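Local coordinates for protein putative acyl-CoA N-acyltransferase (PDB 3LOD) that probably transfers acyl groups from acyl-CoA to an acceptor not yet identified, as a member of the GNAT acyltransferase family, at residues T7-A10 / E15-A18; F74-R79 / C135-Y140; K94-L99 / I123-R128; D24-T29 / I117-A122; G65-S70 / A101-R106. All coordinates share one frame; numbering follows the deposited sequence.

Contact 1 of 5, residues T7-A10 / E15-A18; sequences TDIA and EFIA
In the turn that carries the first strand of this GNAT fold, 5-8, into its first helix, 14-26, Ile9 packs against Phe16. The connection is short, and the two residues face each other across it, with their CA atoms 7.2 Å apart. Both CB atoms point at the opposite segment, and the side chains cross at about a right angle. The ethyl arm of Ile9 does the touching: CD1 lies 3.2 Å from CD2 of Phe16 and 3.5 Å from its CE2, approaching the ring obliquely. The first of these distances is tight for two carbons. Since chi1 of Ile9, 20°, is also nearly eclipsed, the exact placing of the methyl is less certain than the packing itself. Phe16 has CG opposite its own backbone N (chi1 -171°), which sends the ring away from the helix toward Ile9. Pro11 and Leu41 also touch the Phe16 side chain, so the buried phenyl belongs to a small apolar cluster. Next to it in the helix, Glu15 bridges to Arg55 by a salt bridge and to the backbone N of Ala61, tying the start of the helix to the 49-55/61-69 hairpin. On the strand side, Thr7 OG1 reaches Asp8 O at 3.0 Å, with the donor raised above the carbonyl plane, and also bonds Arg55. The other point of touch is Ala10 O against Phe16 CB, 3.6 Å apart.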
# COMPACT_ATOMS: atom_id res chain seq x y z
N THR A 7 -9.12 6.63 6.71
CA THR A 7 -8.99 8.08 6.64
C THR A 7 -7.69 8.44 6.03
O THR A 7 -6.76 7.65 6.10
CB THR A 7 -8.94 8.75 8.06
OG1 THR A 7 -7.72 8.37 8.73
CG2 THR A 7 -10.18 8.42 8.91
N ASP A 8 -7.60 9.65 5.50
CA ASP A 8 -6.33 10.18 5.06
C ASP A 8 -5.36 10.17 6.24
O ASP A 8 -5.81 10.19 7.39
CB ASP A 8 -6.50 11.61 4.54
CG ASP A 8 -6.90 11.67 3.04
OD1 ASP A 8 -6.75 10.65 2.34
OD2 ASP A 8 -7.33 12.76 2.57
N ILE A 9 -4.06 10.07 5.97
CA ILE A 9 -2.99 10.43 6.91
C ILE A 9 -1.82 11.11 6.20
O ILE A 9 -1.43 10.75 5.09
CB ILE A 9 -2.36 9.22 7.73
CG1 ILE A 9 -2.61 7.91 7.07
CG2 ILE A 9 -2.63 9.19 9.29
CD1 ILE A 9 -1.57 7.68 6.12
N ALA A 10 -1.25 12.08 6.90
CA ALA A 10 0.06 12.64 6.59
C ALA A 10 1.11 11.52 6.75
O ALA A 10 1.14 10.83 7.77
CB ALA A 10 0.38 13.86 7.57
N GLU A 15 1.86 8.34 13.87
CA GLU A 15 1.18 7.07 13.77
C GLU A 15 1.55 6.33 12.48
O GLU A 15 1.60 5.08 12.46
CB GLU A 15 -0.33 7.28 13.85
CG GLU A 15 -0.94 7.10 15.21
CD GLU A 15 -2.45 7.22 15.14
OE1 GLU A 15 -2.93 8.28 14.64
OE2 GLU A 15 -3.13 6.24 15.54
N PHE A 16 1.82 7.08 11.41
CA PHE A 16 2.15 6.49 10.10
C PHE A 16 3.54 5.94 10.18
O PHE A 16 3.79 4.77 9.81
CB PHE A 16 2.14 7.55 9.01
CG PHE A 16 2.27 6.97 7.62
CD1 PHE A 16 3.44 7.12 6.90
CD2 PHE A 16 1.20 6.26 7.05
CE1 PHE A 16 3.53 6.59 5.63
CE2 PHE A 16 1.28 5.73 5.82
CZ PHE A 16 2.45 5.90 5.09
N ILE A 17 4.42 6.80 10.71
CA ILE A 17 5.79 6.44 10.91
C ILE A 17 5.89 5.19 11.75
O ILE A 17 6.69 4.31 11.43
CB ILE A 17 6.60 7.62 11.47
CG1 ILE A 17 6.68 8.71 10.39
CG2 ILE A 17 7.96 7.14 11.92
CD1 ILE A 17 7.24 10.07 10.89
N ALA A 18 5.04 5.04 12.74
CA ALA A 18 5.10 3.83 13.61
C ALA A 18 4.74 2.54 12.89
O ALA A 18 5.44 1.50 13.03
CB ALA A 18 4.28 4.00 14.91

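Contact 2 of 5, residues F74-R79 / C135-Y140; sequences FGEMKR and CAFAPY
On the way to Glu76, the residue that meets Tyr140, segment 74-79 of strand 74-82 opens with Phe74, whose ring stands edge-to-face with His109, and Gly75, which pairs through its backbone with strand 110-116. Glu76 then turns its CB toward loop 135-140. A chi1 of 174° and an extended chain beyond CG carry the carboxylate well clear of the strand, and Tyr140 comes to it from the opposite direction. Tyr140 OH donates to Glu76 OE2 over 2.8 Å, and OE2 receives it on its syn lone pair, the side of the other oxygen. OE2 lies at the edge of the phenol ring and in its plane, while the carboxylate itself is turned 73° from the ring. The other oxygen, OE1, takes a hydrogen bond of 2.7 Å from a water, which also donates to Ala138 O at 3.0 Å. Both carboxylate oxygens are therefore gripped, which should fix the group's rotation. Its carbon CD sits 4.3 Å from Phe137 CE2, at the ring edge. The loop that offers these partners is itself folded tightly: Pro139 follows a cis peptide, and Tyr140 N bonds Phe137 O at 2.7 Å, closing a type VI turn. Farther along, Met77 points to the other side of the sheet, toward Leu96 and Leu99 of helix 91-104. The segment runs between strands 61-69 and 110-116, and the loop joins strands 132-134 and 146-152.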
# COMPACT_ATOMS: atom_id res chain seq x y z
N PHE A 74 0.24 6.25 -14.18
CA PHE A 74 0.61 5.13 -13.31
C PHE A 74 0.67 5.59 -11.85
O PHE A 74 0.83 6.77 -11.57
CB PHE A 74 1.96 4.53 -13.73
CG PHE A 74 1.91 3.92 -15.09
CD1 PHE A 74 2.10 4.71 -16.23
CD2 PHE A 74 1.56 2.61 -15.26
CE1 PHE A 74 2.01 4.18 -17.50
CE2 PHE A 74 1.48 2.07 -16.56
CZ PHE A 74 1.69 2.86 -17.65
N GLY A 75 0.48 4.64 -10.95
CA GLY A 75 0.51 4.87 -9.52
C GLY A 75 1.35 3.72 -8.99
O GLY A 75 1.24 2.56 -9.48
N GLU A 76 2.23 4.00 -8.04
CA GLU A 76 2.90 2.90 -7.41
C GLU A 76 2.36 2.75 -5.99
O GLU A 76 2.38 3.72 -5.21
CB GLU A 76 4.38 3.10 -7.43
CG GLU A 76 5.03 2.02 -6.66
CD GLU A 76 6.52 2.15 -6.55
OE1 GLU A 76 7.15 3.00 -7.26
OE2 GLU A 76 7.06 1.35 -5.79
N MET A 77 1.90 1.54 -5.66
CA MET A 77 1.43 1.15 -4.29
C MET A 77 2.58 0.64 -3.41
O MET A 77 3.37 -0.26 -3.79
CB MET A 77 0.36 0.06 -4.34
CG MET A 77 -0.32 -0.08 -3.00
SD MET A 77 -1.92 -0.92 -3.00
CE MET A 77 -2.82 0.17 -3.97
N LYS A 78 2.68 1.23 -2.23
CA LYS A 78 3.78 0.87 -1.37
C LYS A 78 3.42 1.20 0.06
O LYS A 78 2.36 1.85 0.35
CB LYS A 78 5.04 1.58 -1.81
CG LYS A 78 5.08 3.06 -1.58
CD LYS A 78 6.07 3.79 -2.51
CE LYS A 78 7.55 3.49 -2.26
NZ LYS A 78 8.41 4.40 -3.16
N ARG A 79 4.28 0.72 0.94
CA ARG A 79 4.13 0.91 2.37
C ARG A 79 2.84 0.43 2.92
O ARG A 79 2.30 1.07 3.81
CB ARG A 79 4.32 2.38 2.79
CG ARG A 79 5.58 3.09 2.29
CD ARG A 79 6.85 2.25 2.39
NE ARG A 79 7.95 3.01 2.96
CZ ARG A 79 8.88 2.42 3.70
NH1 ARG A 79 9.87 3.14 4.24
NH2 ARG A 79 8.78 1.10 3.92
N CYS A 135 7.17 -7.87 -15.05
CA CYS A 135 8.60 -7.54 -14.94
C CYS A 135 8.82 -6.27 -14.16
O CYS A 135 7.91 -5.47 -14.03
CB CYS A 135 9.21 -7.28 -16.34
SG CYS A 135 8.39 -8.12 -17.65
N ALA A 136 10.07 -6.05 -13.74
CA ALA A 136 10.57 -4.76 -13.27
C ALA A 136 10.04 -3.54 -14.03
O ALA A 136 9.87 -3.61 -15.24
CB ALA A 136 12.09 -4.77 -13.34
N PHE A 137 9.78 -2.44 -13.32
CA PHE A 137 9.42 -1.15 -13.92
C PHE A 137 10.24 -0.10 -13.22
O PHE A 137 10.71 -0.33 -12.10
CB PHE A 137 7.92 -0.84 -13.78
CG PHE A 137 7.34 -1.06 -12.36
CD1 PHE A 137 6.79 -2.26 -12.02
CD2 PHE A 137 7.30 -0.06 -11.44
CE1 PHE A 137 6.25 -2.49 -10.74
CE2 PHE A 137 6.78 -0.27 -10.15
CZ PHE A 137 6.26 -1.47 -9.81
N ALA A 138 10.43 1.05 -13.85
CA ALA A 138 11.19 2.14 -13.24
C ALA A 138 10.57 2.38 -11.88
O ALA A 138 9.37 2.24 -11.75
CB ALA A 138 11.10 3.43 -14.13
N PRO A 139 11.39 2.69 -10.85
CA PRO A 139 12.85 2.73 -10.92
C PRO A 139 13.51 1.46 -10.38
O PRO A 139 14.54 1.55 -9.73
CB PRO A 139 13.18 3.91 -9.99
CG PRO A 139 12.16 3.78 -8.89
CD PRO A 139 10.91 3.16 -9.53
N TYR A 140 12.94 0.28 -10.63
CA TYR A 140 13.57 -0.94 -10.13
C TYR A 140 14.24 -1.68 -11.25
O TYR A 140 13.73 -1.69 -12.37
CB TYR A 140 12.58 -1.86 -9.42
CG TYR A 140 11.81 -1.23 -8.25
CD1 TYR A 140 12.47 -0.83 -7.06
CD2 TYR A 140 10.44 -1.04 -8.33
CE1 TYR A 140 11.74 -0.24 -6.00
CE2 TYR A 140 9.73 -0.47 -7.29
CZ TYR A 140 10.37 -0.08 -6.14
OH TYR A 140 9.63 0.49 -5.15
O HOH W 1 7.56 3.70 -9.86

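Contact 3 of 5, residues K94-L99 / I123-R128; sequences KLLAAL and IALYTR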
# COMPACT_ATOMS: atom_id res chain seq x y z
N LYS A 94 -10.05 -4.13 2.56
CA LYS A 94 -10.80 -2.90 2.73
C LYS A 94 -9.94 -1.72 2.33
O LYS A 94 -10.38 -0.87 1.53
CB LYS A 94 -11.32 -2.80 4.16
CG LYS A 94 -12.14 -1.56 4.45
CD LYS A 94 -13.24 -1.80 5.56
CE LYS A 94 -14.01 -0.49 5.87
NZ LYS A 94 -15.49 -0.61 6.13
N LEU A 95 -8.70 -1.72 2.82
CA LEU A 95 -7.70 -0.68 2.55
C LEU A 95 -7.31 -0.59 1.07
O LEU A 95 -7.38 0.46 0.45
CB LEU A 95 -6.43 -0.92 3.37
CG LEU A 95 -5.23 0.02 3.16
CD1 LEU A 95 -5.54 1.50 3.49
CD2 LEU A 95 -4.06 -0.46 4.03
N LEU A 96 -6.86 -1.71 0.53
CA LEU A 96 -6.60 -1.82 -0.90
C LEU A 96 -7.71 -1.19 -1.76
O LEU A 96 -7.42 -0.36 -2.64
CB LEU A 96 -6.38 -3.29 -1.24
CG LEU A 96 -6.10 -3.64 -2.69
CD1 LEU A 96 -4.80 -2.98 -3.11
CD2 LEU A 96 -6.02 -5.15 -2.90
N ALA A 97 -8.97 -1.53 -1.51
CA ALA A 97 -10.08 -0.96 -2.32
C ALA A 97 -10.16 0.54 -2.17
O ALA A 97 -10.57 1.25 -3.07
CB ALA A 97 -11.37 -1.57 -1.92
N ALA A 98 -9.77 1.02 -1.00
CA ALA A 98 -9.91 2.43 -0.68
C ALA A 98 -8.80 3.22 -1.37
O ALA A 98 -9.03 4.38 -1.77
CB ALA A 98 -9.88 2.64 0.80
N LEU A 99 -7.61 2.61 -1.52
CA LEU A 99 -6.50 3.25 -2.20
C LEU A 99 -6.77 3.29 -3.71
O LEU A 99 -6.49 4.28 -4.41
CB LEU A 99 -5.18 2.50 -1.92
CG LEU A 99 -4.59 2.66 -0.50
CD1 LEU A 99 -3.66 1.50 -0.17
CD2 LEU A 99 -3.84 3.95 -0.38
N ILE A 123 1.41 -10.86 -1.03
CA ILE A 123 1.40 -11.27 -2.41
C ILE A 123 0.06 -11.94 -2.71
O ILE A 123 -0.54 -11.71 -3.76
CB ILE A 123 2.53 -12.25 -2.73
CG1 ILE A 123 3.86 -11.49 -2.90
CG2 ILE A 123 2.23 -12.98 -4.02
CD1 ILE A 123 5.11 -12.41 -2.89
N ALA A 124 -0.42 -12.76 -1.77
CA ALA A 124 -1.71 -13.43 -1.95
C ALA A 124 -2.86 -12.44 -1.91
O ALA A 124 -3.84 -12.62 -2.62
CB ALA A 124 -1.90 -14.51 -0.93
N LEU A 125 -2.78 -11.42 -1.06
CA LEU A 125 -3.84 -10.42 -1.04
C LEU A 125 -3.96 -9.76 -2.43
O LEU A 125 -5.05 -9.65 -2.98
CB LEU A 125 -3.57 -9.39 0.03
CG LEU A 125 -4.39 -8.12 -0.17
CD1 LEU A 125 -5.83 -8.39 0.15
CD2 LEU A 125 -3.92 -7.08 0.77
N TYR A 126 -2.85 -9.37 -3.03
CA TYR A 126 -2.96 -8.71 -4.31
C TYR A 126 -3.52 -9.63 -5.35
O TYR A 126 -4.33 -9.18 -6.14
CB TYR A 126 -1.64 -8.14 -4.77
CG TYR A 126 -1.04 -7.20 -3.75
CD1 TYR A 126 -1.80 -6.15 -3.18
CD2 TYR A 126 0.28 -7.34 -3.38
CE1 TYR A 126 -1.24 -5.31 -2.19
CE2 TYR A 126 0.85 -6.50 -2.42
CZ TYR A 126 0.09 -5.49 -1.84
OH TYR A 126 0.75 -4.66 -0.90
N THR A 127 -3.05 -10.88 -5.38
CA THR A 127 -3.51 -11.90 -6.34
C THR A 127 -5.01 -12.14 -6.24
O THR A 127 -5.69 -12.23 -7.26
CB THR A 127 -2.79 -13.26 -6.12
OG1 THR A 127 -1.40 -13.02 -5.88
CG2 THR A 127 -2.94 -14.20 -7.32
N ARG A 128 -5.53 -12.23 -5.01
CA ARG A 128 -6.97 -12.37 -4.75
C ARG A 128 -7.76 -11.19 -5.31
O ARG A 128 -8.98 -11.29 -5.48
CB ARG A 128 -7.24 -12.47 -3.23
CG ARG A 128 -7.39 -13.89 -2.67
CD ARG A 128 -7.70 -13.86 -1.16
NE ARG A 128 -6.50 -13.74 -0.32
CZ ARG A 128 -6.27 -12.82 0.64
NH1 ARG A 128 -7.17 -11.87 0.95
NH2 ARG A 128 -5.13 -12.85 1.30
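Leu96 of helix 91-104 faces Leu125 and Tyr126 of helix 120-128, where two helices of the GNAT fold meet above the sheet. The apolar contacts are few and unforced. One methyl, Leu96 CD2, serves both partners, lying 4.4 Å from Leu125 CG and 4.3 Å from Tyr126 CD1, the latter at the edge of the ring and near its plane. Leu96 reaches across because its chi1 of 179° swings the isobutyl group out past the carbonyl side. The backbones stay well apart, with 8.5 Å between the CA atoms of Leu96 and Tyr126, so a single leucine bridges much of that distance. Tyr131, from the loop beyond, touches both Leu96 and the Tyr126 ring, while Met77 and Val80 of strand 74-82 close on the pair from the sheet. Tyr126 sits in an A-x-x-L-Y sequence, where the tyrosine of some GNAT relatives acts as a general acid; such a role is not established here.

The guanidinium of Arg128 folds back to pack one face on Leu125 CA, offset toward the rim, and its long, weak ion pair goes to Glu93 of helix 91-104. The firm hydrogen bonds of 123-128 lie within its own helix. Ile123 O accepts twice, from Thr127 N at 3.1 Å in the helical pattern and from the hydroxyl of the same residue. The two donors reach it from opposite faces of the carbonyl plane, with Thr127 OG1 at 2.6 Å.

Contact 4 of 5, residues D24-T29 / I117-A122; sequences DAWQET and IHQHAA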
# COMPACT_ATOMS: atom_id res chain seq x y z
N ASP A 24 9.04 -2.25 8.44
CA ASP A 24 10.43 -2.38 8.11
C ASP A 24 11.14 -3.29 9.10
O ASP A 24 12.13 -3.94 8.71
CB ASP A 24 11.14 -1.03 8.10
CG ASP A 24 10.85 -0.20 6.84
OD1 ASP A 24 10.06 -0.57 5.93
OD2 ASP A 24 11.46 0.89 6.76
N ALA A 25 10.68 -3.29 10.36
CA ALA A 25 11.31 -4.12 11.41
C ALA A 25 11.00 -5.58 11.15
O ALA A 25 11.88 -6.43 11.29
CB ALA A 25 10.88 -3.72 12.84
N TRP A 26 9.76 -5.85 10.76
CA TRP A 26 9.46 -7.15 10.21
C TRP A 26 10.25 -7.53 8.90
O TRP A 26 10.99 -8.54 8.91
CB TRP A 26 7.96 -7.41 10.13
CG TRP A 26 7.73 -8.72 9.51
CD1 TRP A 26 8.16 -9.96 9.97
CD2 TRP A 26 7.09 -8.96 8.25
NE1 TRP A 26 7.80 -10.95 9.07
CE2 TRP A 26 7.15 -10.37 8.01
CE3 TRP A 26 6.45 -8.13 7.32
CZ2 TRP A 26 6.61 -10.95 6.86
CZ3 TRP A 26 5.90 -8.71 6.19
CH2 TRP A 26 5.99 -10.11 5.97
N GLN A 27 10.16 -6.77 7.81
CA GLN A 27 11.03 -7.06 6.61
C GLN A 27 12.51 -7.39 6.88
O GLN A 27 13.23 -7.78 5.96
CB GLN A 27 11.00 -5.91 5.60
CG GLN A 27 9.68 -5.69 4.93
CD GLN A 27 9.63 -4.38 4.14
OE1 GLN A 27 10.54 -3.54 4.24
NE2 GLN A 27 8.57 -4.18 3.37
N GLU A 28 12.99 -7.21 8.12
CA GLU A 28 14.38 -7.52 8.52
C GLU A 28 14.58 -9.04 8.73
O GLU A 28 15.72 -9.54 8.67
CB GLU A 28 14.79 -6.71 9.78
CG GLU A 28 16.15 -5.95 9.69
CD GLU A 28 16.15 -4.70 8.76
OE1 GLU A 28 17.03 -3.82 8.95
OE2 GLU A 28 15.29 -4.57 7.84
N THR A 29 13.45 -9.75 8.99
CA THR A 29 13.29 -11.21 8.72
C THR A 29 13.18 -11.47 7.17
O THR A 29 14.10 -12.00 6.51
CB THR A 29 11.97 -11.83 9.42
OG1 THR A 29 11.59 -11.07 10.60
CG2 THR A 29 12.09 -13.43 9.69
N ILE A 117 9.82 -11.44 -2.35
CA ILE A 117 9.23 -12.77 -2.46
C ILE A 117 8.91 -13.34 -1.11
O ILE A 117 8.09 -14.24 -1.03
CB ILE A 117 10.14 -13.86 -3.07
CG1 ILE A 117 11.63 -13.61 -2.77
CG2 ILE A 117 9.75 -14.14 -4.54
CD1 ILE A 117 12.58 -14.78 -3.19
N HIS A 118 9.57 -12.86 -0.06
CA HIS A 118 9.26 -13.30 1.27
C HIS A 118 7.86 -12.89 1.75
O HIS A 118 7.37 -13.44 2.75
CB HIS A 118 10.29 -12.76 2.27
CG HIS A 118 11.69 -13.25 2.04
ND1 HIS A 118 11.98 -14.53 1.59
CD2 HIS A 118 12.89 -12.64 2.23
CE1 HIS A 118 13.30 -14.68 1.51
NE2 HIS A 118 13.87 -13.55 1.89
N GLN A 119 7.21 -11.95 1.08
CA GLN A 119 5.98 -11.36 1.61
C GLN A 119 4.70 -12.02 1.10
O GLN A 119 3.88 -11.42 0.37
CB GLN A 119 6.00 -9.86 1.40
CG GLN A 119 7.09 -9.27 2.23
CD GLN A 119 7.23 -7.80 2.06
OE1 GLN A 119 6.42 -6.99 2.58
NE2 GLN A 119 8.27 -7.40 1.29
N HIS A 120 4.53 -13.25 1.56
CA HIS A 120 3.50 -14.15 1.09
C HIS A 120 2.07 -13.67 1.34
O HIS A 120 1.20 -13.79 0.46
CB HIS A 120 3.73 -15.56 1.69
CG HIS A 120 5.03 -16.18 1.29
ND1 HIS A 120 6.09 -16.32 2.17
CD2 HIS A 120 5.46 -16.66 0.10
CE1 HIS A 120 7.11 -16.88 1.54
NE2 HIS A 120 6.76 -17.10 0.28
N ALA A 121 1.81 -13.15 2.54
CA ALA A 121 0.48 -12.61 2.83
C ALA A 121 0.09 -11.50 1.84
O ALA A 121 -1.03 -11.49 1.30
CB ALA A 121 0.41 -12.12 4.24
N ALA A 122 1.02 -10.60 1.57
CA ALA A 122 0.71 -9.45 0.76
C ALA A 122 0.53 -9.96 -0.61
O ALA A 122 -0.38 -9.54 -1.31
CB ALA A 122 1.84 -8.49 0.78
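Gln119 touches Trp26 from an unusual backbone position: it is the centre of an inverse gamma turn and also the N-cap of helix 120-128. The turn is marked by a weak bond of 3.1 Å from His120 N to His118 O. From this bend the extended chain of Gln119 runs to the six-membered ring of the indole, with CG 4.0 Å from Trp26 CH2, meeting it obliquely. Its amide plane stands 83° from the indole. Trp26 presents this ring because a chi1 of 177° turns the indole to the side of its own carbonyl carbon, toward the other segment. The amide of Gln27 comes close to that of Gln119, the two planes turned 69° from each other. From Trp26 to Thr29 the chain makes a type I turn, in which Trp26 O accepts from Thr29 N at 2.7 Å and, in the carbonyl plane, from Thr29 OG1 at 3.1 Å. Thr29 is poorly ordered, and residues 30-38 beyond it are not modelled. The contact lies at the surface, joining the C-terminal end of helix 14-26 to the link between strand 110-116 and helix 120-128.

Contact 5 of 5, residues G65-S70 / A101-R106; sequences GAIVLS and AKARQR
Two bends in Arg106, at chi2 (-78°) and chi3 (-45°), double its chain back and lay the guanidinium over the end of Leu69. CD1 of Leu69 meets one face of that flat group, offset toward its rim, at 3.5 Å from Arg106 NH2 and 3.6 Å from CZ. The same methyl lies 4.0 Å from Arg106 CB, so the folded arginine curls round it, the two side chains crossing at about a right angle. This is an apolar methyl against a planar cation; its N-H groups are used elsewhere, since Arg106 NH1 donates to Gln47 O, which probably helps to hold the group in this pose. Three residues earlier, on the helix, the packing is buried and purely aliphatic: CD1 of Ile67 sits 4.0 Å from Ala103 CB. Ile67 gets there by placing CG1 opposite its carbonyl carbon (chi1 -71°). At this alanine helix and strand come to 7.6 Å between the CA atoms of Ile67 and Ala103. Cys108 and Leu153 close on the alanine as well, while Met77 of the neighbouring strand 74-82 flanks the isoleucine. Ile67 and Leu69, two apart in strand 61-69, thus send their side chains to the same face of the sheet. Here lies the C-terminal part of helix 91-104, in the alpha/beta layering typical of the GNAT fold.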
# COMPACT_ATOMS: atom_id res chain seq x y z
N GLY A 65 -1.38 2.43 4.09
CA GLY A 65 -0.74 2.19 2.79
C GLY A 65 -0.76 3.45 1.96
O GLY A 65 -1.39 4.46 2.33
N ALA A 66 -0.08 3.41 0.82
CA ALA A 66 0.13 4.62 0.06
C ALA A 66 0.36 4.34 -1.42
O ALA A 66 0.81 3.22 -1.81
CB ALA A 66 1.27 5.40 0.61
N ILE A 67 0.04 5.35 -2.22
CA ILE A 67 0.23 5.27 -3.66
C ILE A 67 0.94 6.53 -4.06
O ILE A 67 0.51 7.64 -3.69
CB ILE A 67 -1.11 5.18 -4.40
CG1 ILE A 67 -1.73 3.82 -4.17
CG2 ILE A 67 -0.92 5.46 -5.91
CD1 ILE A 67 -3.16 3.74 -4.61
N VAL A 68 2.01 6.36 -4.83
CA VAL A 68 2.75 7.47 -5.42
C VAL A 68 2.37 7.53 -6.88
O VAL A 68 2.61 6.54 -7.60
CB VAL A 68 4.24 7.20 -5.36
CG1 VAL A 68 5.04 8.31 -6.15
CG2 VAL A 68 4.70 7.08 -3.91
N LEU A 69 1.77 8.66 -7.30
CA LEU A 69 1.30 8.89 -8.68
C LEU A 69 2.28 9.60 -9.62
O LEU A 69 2.89 10.60 -9.27
CB LEU A 69 0.08 9.77 -8.65
CG LEU A 69 -1.11 9.46 -7.78
CD1 LEU A 69 -1.87 10.77 -7.63
CD2 LEU A 69 -1.89 8.48 -8.56
N SER A 70 2.37 9.12 -10.86
CA SER A 70 3.28 9.65 -11.84
C SER A 70 2.47 10.51 -12.79
O SER A 70 1.23 10.46 -12.80
CB SER A 70 3.88 8.49 -12.60
OG SER A 70 3.10 8.17 -13.76
N ALA A 101 -9.78 3.31 -4.94
CA ALA A 101 -10.82 4.35 -5.23
C ALA A 101 -10.14 5.73 -5.32
O ALA A 101 -10.42 6.50 -6.25
CB ALA A 101 -12.02 4.33 -4.23
N LYS A 102 -9.22 6.03 -4.41
CA LYS A 102 -8.57 7.34 -4.43
C LYS A 102 -7.70 7.54 -5.67
O LYS A 102 -7.57 8.67 -6.17
CB LYS A 102 -7.87 7.67 -3.10
CG LYS A 102 -8.94 8.02 -2.05
CD LYS A 102 -8.64 9.22 -1.09
CE LYS A 102 -8.53 10.57 -1.80
NZ LYS A 102 -8.35 11.75 -0.85
N ALA A 103 -7.14 6.46 -6.17
CA ALA A 103 -6.27 6.57 -7.33
C ALA A 103 -7.15 6.88 -8.54
O ALA A 103 -6.85 7.77 -9.33
CB ALA A 103 -5.46 5.29 -7.52
N ARG A 104 -8.27 6.19 -8.67
CA ARG A 104 -9.16 6.56 -9.75
C ARG A 104 -9.54 8.03 -9.73
O ARG A 104 -9.58 8.64 -10.77
CB ARG A 104 -10.43 5.75 -9.76
CG ARG A 104 -10.23 4.36 -10.21
CD ARG A 104 -11.57 3.58 -10.31
NE ARG A 104 -11.24 2.16 -10.16
CZ ARG A 104 -11.38 1.46 -9.03
NH1 ARG A 104 -11.96 2.01 -7.96
NH2 ARG A 104 -10.98 0.20 -8.98
N GLN A 105 -9.82 8.62 -8.57
CA GLN A 105 -10.32 10.00 -8.62
C GLN A 105 -9.24 10.92 -9.13
O GLN A 105 -9.48 12.08 -9.43
CB GLN A 105 -10.75 10.48 -7.25
CG GLN A 105 -12.09 9.93 -6.81
CD GLN A 105 -12.16 9.77 -5.27
OE1 GLN A 105 -11.71 10.65 -4.50
NE2 GLN A 105 -12.71 8.62 -4.82
N ARG A 106 -8.03 10.39 -9.21
CA ARG A 106 -6.89 11.15 -9.67
C ARG A 106 -6.48 10.71 -11.09
O ARG A 106 -5.37 11.00 -11.56
CB ARG A 106 -5.77 11.02 -8.65
CG ARG A 106 -6.19 11.55 -7.25
CD ARG A 106 -6.14 13.07 -7.19
NE ARG A 106 -4.91 13.55 -7.82
CZ ARG A 106 -3.77 13.79 -7.15
NH1 ARG A 106 -3.70 13.65 -5.81
NH2 ARG A 106 -2.71 14.21 -7.84

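Strand 74-82 and helix 91-104 tie most of the set together, with Met77 the residue shared by contacts 2, 3 and 5. Glu76 N and Lys78 N probably hydrogen-bond to Val68 O and Ala66 O, since strands 74-82 and 61-69 are neighbours in the sheet. Contacts 2 and 4, with centres about 17 Å apart, are joined by the Arg79–Asp24 salt bridge. Contacts 1 and 5, centres about 16 Å apart, meet in a long, weak ion pair of Asp8 and Lys102. Contacts 3 and 5 share helix 91-104, and contacts 1 and 4 share helix 14-26. As in GNAT relatives, acyl-CoA would probably bind near strand 74-82 and the start of helix 91-104.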